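Local atomic coordinates of C-glycoside 3-oxidase (Microbacterium trichothecenolyticum, PDB entry 7DVE), a protein that oxidises the C3 hydroxyl of the sugar in C-glycosides such as isoorientin and mangiferin, using FAD and passing the electrons to oxygen to form hydrogen peroxide. Residues I27-A32 and D221-N226; V305-F310 and S365-G370. All blocks are in the same frame, centred on the assembly; numbering follows the deposited sequence.

Contact 1 and contact 2 lie in different parts of the fold, in series along the chain, their centres about 43 Å apart and their nearest atoms about 30 Å apart, and they share no helix or strand. Contact 1 joins the ends of two helices in the FAD-binding part of the fold; it is small, and it mixes a buried polar centre round Ser29 with an isoleucine at the protein surface. Contact 2 pairs two strands of the large antiparallel sheet, and backbone hydrogen bonds and buried aliphatic side chains do most of the work there. Both touch mainly through buried residues, each with an exposed member, Ile222 in contact 1 and Arg306 in contact 2.

Contact 1 (I27-A32 and D221-N226); sequences ILSERA and DITRGN
Helix 19-31, in its last turns, comes closest to the end of helix 215-224 where Ser29 faces Thr223, with 5.8 Å between their CA atoms, a close spacing that suits the small Ser29. Its CB points at the other helix, and its OG receives a hydrogen bond from Asn226 ND2 at 2.9 Å, with an N-H...O angle of 152°. The hydroxyl lies close to the plane of the Asn226 amide, as suits an N-H donor. Asn226 reaches it with CG anti to its backbone N (chi1 -180°), while its OD1 takes a hydrogen bond from the backbone N of Asn228, so both ends of the amide are used and its rotation is fixed. Ser29 OG is also bonded to the carbonyl O of Ala25, one turn back in its own helix; with OG beside the backbone N (chi1 -57°) it reaches both partners, which satisfy a buried hydroxyl. Helix 19-31 is the one that follows strand 12-15 in the Rossmann-type FAD-binding fold of GMC oxidoreductases, and the contact lies near its C-terminal end, away from the FAD-binding residues, the side chain of Thr223 being about 14 Å from the cofactor. Thr223 OG1 stands 3.5 Å from Ser29 OG, but its firm partner is the carbonyl O of Leu219, a turn earlier in helix 215-224. Towards the surface the contact turns apolar. Ile222 extends its chain towards helix 19-31 and sets CD1 3.8 Å from both Ser29 O and Glu30 CG. The Ile222 and Glu30 side chains cross at about a right angle, so the isoleucine tip meets the aliphatic part of the glutamate, whose carboxylate OE2 forms salt bridges with Arg26 and Arg159.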
loop_
_atom_site.group_PDB
_atom_site.type_symbol
_atom_site.label_atom_id
_atom_site.label_comp_id
_atom_site.label_asym_id
_atom_site.label_seq_id
_atom_site.Cartn_x
_atom_site.Cartn_y
_atom_site.Cartn_z
ATOM N N ILE A 27 -5.611 12.240 11.462
ATOM C CA ILE A 27 -5.382 12.201 12.900
ATOM C C ILE A 27 -5.086 13.586 13.428
ATOM O O ILE A 27 -5.459 13.912 14.557
ATOM C CB ILE A 27 -4.268 11.216 13.282
ATOM C CG1 ILE A 27 -4.638 9.811 12.825
ATOM C CG2 ILE A 27 -4.042 11.248 14.810
ATOM C CD1 ILE A 27 -5.664 9.161 13.757
ATOM N N LEU A 28 -4.437 14.436 12.635
ATOM C CA LEU A 28 -4.234 15.794 13.123
ATOM C C LEU A 28 -5.507 16.627 13.015
ATOM O O LEU A 28 -5.717 17.520 13.841
ATOM C CB LEU A 28 -3.059 16.461 12.390
ATOM C CG LEU A 28 -1.690 15.804 12.646
ATOM C CD1 LEU A 28 -0.621 16.208 11.633
ATOM C CD2 LEU A 28 -1.215 16.068 14.084
ATOM N N SER A 29 -6.386 16.349 12.044
ATOM C CA SER A 29 -7.677 17.040 12.044
ATOM C C SER A 29 -8.524 16.639 13.248
ATOM O O SER A 29 -9.345 17.437 13.720
ATOM C CB SER A 29 -8.439 16.770 10.747
ATOM O OG SER A 29 -7.675 17.162 9.615
ATOM N N GLU A 30 -8.320 15.428 13.772
ATOM C CA GLU A 30 -9.021 15.002 14.985
ATOM C C GLU A 30 -8.363 15.576 16.247
ATOM O O GLU A 30 -8.984 16.345 16.985
ATOM C CB GLU A 30 -9.092 13.466 15.051
ATOM C CG GLU A 30 -10.159 12.801 14.137
ATOM C CD GLU A 30 -9.980 11.276 14.010
ATOM O OE1 GLU A 30 -8.967 10.742 14.513
ATOM O OE2 GLU A 30 -10.843 10.605 13.397
ATOM N N ARG A 31 -7.111 15.212 16.525
ATOM C CA ARG A 31 -6.481 15.594 17.793
ATOM C C ARG A 31 -5.823 16.976 17.787
ATOM O O ARG A 31 -5.423 17.450 18.855
ATOM C CB ARG A 31 -5.423 14.556 18.204
ATOM C CG ARG A 31 -5.981 13.153 18.416
ATOM C CD ARG A 31 -5.033 12.288 19.224
ATOM N NE ARG A 31 -5.629 11.001 19.564
ATOM C CZ ARG A 31 -5.152 10.172 20.485
ATOM N NH1 ARG A 31 -4.070 10.465 21.185
ATOM N NH2 ARG A 31 -5.769 9.013 20.695
ATOM N N ALA A 32 -5.680 17.633 16.640
ATOM C CA ALA A 32 -4.916 18.882 16.559
ATOM C C ALA A 32 -5.605 19.852 15.606
ATOM O O ALA A 32 -4.998 20.391 14.679
ATOM C CB ALA A 32 -3.477 18.610 16.113
ATOM N N ASP A 221 -14.698 13.234 5.986
ATOM C CA ASP A 221 -15.294 14.551 6.034
ATOM C C ASP A 221 -14.611 15.432 7.055
ATOM O O ASP A 221 -14.637 16.656 6.894
ATOM C CB ASP A 221 -16.786 14.476 6.324
ATOM C CG ASP A 221 -17.545 13.715 5.262
ATOM O OD1 ASP A 221 -17.214 13.832 4.053
ATOM O OD2 ASP A 221 -18.518 13.038 5.650
ATOM N N ILE A 222 -13.977 14.859 8.087
ATOM C CA ILE A 222 -13.302 15.746 9.037
ATOM C C ILE A 222 -12.099 16.424 8.382
ATOM O O ILE A 222 -11.847 17.598 8.646
ATOM C CB ILE A 222 -12.912 15.039 10.357
ATOM C CG1 ILE A 222 -12.560 16.086 11.416
ATOM C CG2 ILE A 222 -11.720 14.125 10.190
ATOM C CD1 ILE A 222 -12.501 15.556 12.834
ATOM N N THR A 223 -11.371 15.761 7.476
ATOM C CA THR A 223 -10.275 16.499 6.855
ATOM C C THR A 223 -10.780 17.400 5.734
ATOM O O THR A 223 -10.375 18.568 5.653
ATOM C CB THR A 223 -9.214 15.527 6.359
ATOM O OG1 THR A 223 -8.815 14.696 7.455
ATOM C CG2 THR A 223 -7.998 16.280 5.803
ATOM N N ARG A 224 -11.714 16.899 4.910
ATOM C CA ARG A 224 -12.276 17.735 3.850
ATOM C C ARG A 224 -12.949 18.998 4.391
ATOM O O ARG A 224 -12.957 20.025 3.705
ATOM C CB ARG A 224 -13.268 16.935 3.009
ATOM C CG ARG A 224 -12.625 16.049 1.961
ATOM C CD ARG A 224 -13.682 15.434 1.051
ATOM N NE ARG A 224 -14.481 14.417 1.727
ATOM C CZ ARG A 224 -14.117 13.147 1.855
ATOM N NH1 ARG A 224 -12.947 12.714 1.409
ATOM N NH2 ARG A 224 -14.942 12.292 2.457
ATOM N N GLY A 225 -13.525 18.955 5.599
ATOM C CA GLY A 225 -14.143 20.129 6.200
ATOM C C GLY A 225 -13.247 20.991 7.092
ATOM O O GLY A 225 -13.707 21.985 7.668
ATOM N N ASN A 226 -11.976 20.642 7.222
ATOM C CA ASN A 226 -11.022 21.293 8.108
ATOM C C ASN A 226 -10.478 22.556 7.453
ATOM O O ASN A 226 -9.632 22.472 6.550
ATOM C CB ASN A 226 -9.888 20.315 8.438
ATOM C CG ASN A 226 -8.844 20.902 9.357
ATOM O OD1 ASN A 226 -8.924 22.061 9.757
ATOM N ND2 ASN A 226 -7.867 20.083 9.728
#

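Contact 2 (V305-F310 and S365-G370); sequences VRMRDF and SIVGLG
Ile366 lays its CD1 against the Arg306 side chain, 3.6 Å from Arg306 CB and over one face of the guanidinium, towards its rim. Arg306 bends at chi3 (-96°), which folds the flat group back over the methyl, so an exposed arginine lends its aliphatic stem and one guanidinium face to the strand pair. The two residues form a non-hydrogen-bonded pair of strands 300-307 and 366-373, neighbours in the large antiparallel sheet of this GMC oxidoreductase. Next along, Val305 and Val367 make the hydrogen-bonded pair: Val305 N to Val367 O and Val367 N to Val305 O are each 2.9 Å and almost straight. A third bond, Met307 N to Ser365 O at 2.7 Å, extends the ladder to where strand 300-307 ends. On the sheet face bearing the valines, these beta-branched residues suit the extended strands: Val305 CG2 packs 3.5 Å from Val367 CG2, and Val305 CG1 meets Leu369 CD1. Leu369 also touches Ile419 and Leu422 of helix 406-424, which covers this side. Beyond the strand the chain turns back, and Phe310, stacked on Tyr173, lays one ring face over Ser365. The small serine accepts such close cover, with its OG bonded to Ala362 O, in a CH-pi contact that sets its CB 3.9 Å from the Phe310 ring centroid and 10° off the ring normal.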
loop_
_atom_site.group_PDB
_atom_site.type_symbol
_atom_site.label_atom_id
_atom_site.label_comp_id
_atom_site.label_asym_id
_atom_site.label_seq_id
_atom_site.Cartn_x
_atom_site.Cartn_y
_atom_site.Cartn_z
ATOM N N VAL A 305 -8.672 -21.230 -10.393
ATOM C CA VAL A 305 -9.429 -22.483 -10.386
ATOM C C VAL A 305 -10.900 -22.233 -10.712
ATOM O O VAL A 305 -11.462 -21.171 -10.429
ATOM C CB VAL A 305 -9.303 -23.269 -9.054
ATOM C CG1 VAL A 305 -7.840 -23.443 -8.652
ATOM C CG2 VAL A 305 -10.088 -22.595 -7.949
ATOM N N ARG A 306 -11.511 -23.225 -11.353
ATOM C CA ARG A 306 -12.942 -23.256 -11.591
ATOM C C ARG A 306 -13.622 -23.996 -10.447
ATOM O O ARG A 306 -13.400 -25.198 -10.256
ATOM C CB ARG A 306 -13.251 -23.936 -12.922
ATOM C CG ARG A 306 -14.739 -24.072 -13.194
ATOM C CD ARG A 306 -14.992 -24.864 -14.477
ATOM N NE ARG A 306 -15.188 -23.919 -15.568
ATOM C CZ ARG A 306 -14.249 -23.578 -16.439
ATOM N NH1 ARG A 306 -13.072 -24.191 -16.459
ATOM N NH2 ARG A 306 -14.491 -22.591 -17.298
ATOM N N MET A 307 -14.448 -23.287 -9.692
ATOM C CA MET A 307 -15.153 -23.910 -8.572
ATOM C C MET A 307 -16.103 -25.011 -9.046
ATOM O O MET A 307 -16.859 -24.833 -10.006
ATOM C CB MET A 307 -15.931 -22.851 -7.803
ATOM C CG MET A 307 -15.116 -22.245 -6.691
ATOM S SD MET A 307 -16.120 -21.327 -5.535
ATOM C CE MET A 307 -17.532 -20.851 -6.510
ATOM N N ARG A 308 -16.065 -26.150 -8.361
ATOM C CA ARG A 308 -16.950 -27.271 -8.652
ATOM C C ARG A 308 -18.236 -27.161 -7.821
ATOM O O ARG A 308 -18.315 -26.400 -6.850
ATOM C CB ARG A 308 -16.238 -28.593 -8.340
ATOM C CG ARG A 308 -15.642 -28.617 -6.908
ATOM C CD ARG A 308 -15.162 -30.000 -6.431
ATOM N NE ARG A 308 -13.925 -30.383 -7.110
ATOM C CZ ARG A 308 -12.705 -30.223 -6.606
ATOM N NH1 ARG A 308 -12.511 -29.648 -5.424
ATOM N NH2 ARG A 308 -11.652 -30.615 -7.325
ATOM N N ASP A 309 -19.237 -27.968 -8.195
ATOM C CA ASP A 309 -20.521 -28.072 -7.484
ATOM C C ASP A 309 -21.087 -26.695 -7.166
ATOM O O ASP A 309 -21.228 -26.285 -6.017
ATOM C CB ASP A 309 -20.386 -28.906 -6.218
ATOM C CG ASP A 309 -19.768 -30.250 -6.484
ATOM O OD1 ASP A 309 -19.906 -30.757 -7.633
ATOM O OD2 ASP A 309 -19.131 -30.778 -5.544
ATOM N N PHE A 310 -21.410 -25.997 -8.226
ATOM C CA PHE A 310 -21.654 -24.566 -8.217
ATOM C C PHE A 310 -23.118 -24.394 -8.590
ATOM O O PHE A 310 -23.474 -24.482 -9.768
ATOM C CB PHE A 310 -20.710 -23.902 -9.216
ATOM C CG PHE A 310 -20.785 -22.416 -9.253
ATOM C CD1 PHE A 310 -20.202 -21.652 -8.262
ATOM C CD2 PHE A 310 -21.419 -21.774 -10.305
ATOM C CE1 PHE A 310 -20.246 -20.262 -8.313
ATOM C CE2 PHE A 310 -21.477 -20.385 -10.365
ATOM C CZ PHE A 310 -20.879 -19.627 -9.370
ATOM N N SER A 365 -17.753 -18.385 -11.061
ATOM C CA SER A 365 -17.225 -19.728 -10.834
ATOM C C SER A 365 -15.704 -19.837 -10.956
ATOM O O SER A 365 -15.137 -20.801 -10.444
ATOM C CB SER A 365 -17.885 -20.722 -11.789
ATOM O OG SER A 365 -17.678 -20.329 -13.122
ATOM N N ILE A 366 -15.040 -18.893 -11.618
ATOM C CA ILE A 366 -13.580 -18.864 -11.702
ATOM C C ILE A 366 -13.059 -17.954 -10.605
ATOM O O ILE A 366 -13.463 -16.787 -10.525
ATOM C CB ILE A 366 -13.101 -18.359 -13.080
ATOM C CG1 ILE A 366 -13.765 -19.115 -14.242
ATOM C CG2 ILE A 366 -11.598 -18.425 -13.166
ATOM C CD1 ILE A 366 -13.684 -20.578 -14.143
ATOM N N VAL A 367 -12.145 -18.463 -9.776
ATOM C CA VAL A 367 -11.601 -17.686 -8.663
ATOM C C VAL A 367 -10.089 -17.707 -8.744
ATOM O O VAL A 367 -9.496 -18.714 -9.138
ATOM C CB VAL A 367 -12.049 -18.199 -7.276
ATOM C CG1 VAL A 367 -13.517 -17.886 -7.047
ATOM C CG2 VAL A 367 -11.772 -19.673 -7.145
ATOM N N GLY A 368 -9.471 -16.588 -8.356
ATOM C CA GLY A 368 -8.034 -16.461 -8.301
ATOM C C GLY A 368 -7.509 -16.729 -6.904
ATOM O O GLY A 368 -8.207 -16.532 -5.913
ATOM N N LEU A 369 -6.263 -17.177 -6.842
ATOM C CA LEU A 369 -5.520 -17.352 -5.604
ATOM C C LEU A 369 -4.185 -16.641 -5.714
ATOM O O LEU A 369 -3.502 -16.748 -6.742
ATOM C CB LEU A 369 -5.243 -18.834 -5.301
ATOM C CG LEU A 369 -6.439 -19.718 -4.976
ATOM C CD1 LEU A 369 -7.020 -20.306 -6.257
ATOM C CD2 LEU A 369 -6.022 -20.798 -3.993
ATOM N N GLY A 370 -3.800 -15.949 -4.637
ATOM C CA GLY A 370 -2.440 -15.462 -4.490
ATOM C C GLY A 370 -1.813 -15.836 -3.153
ATOM O O GLY A 370 -2.414 -15.655 -2.084
#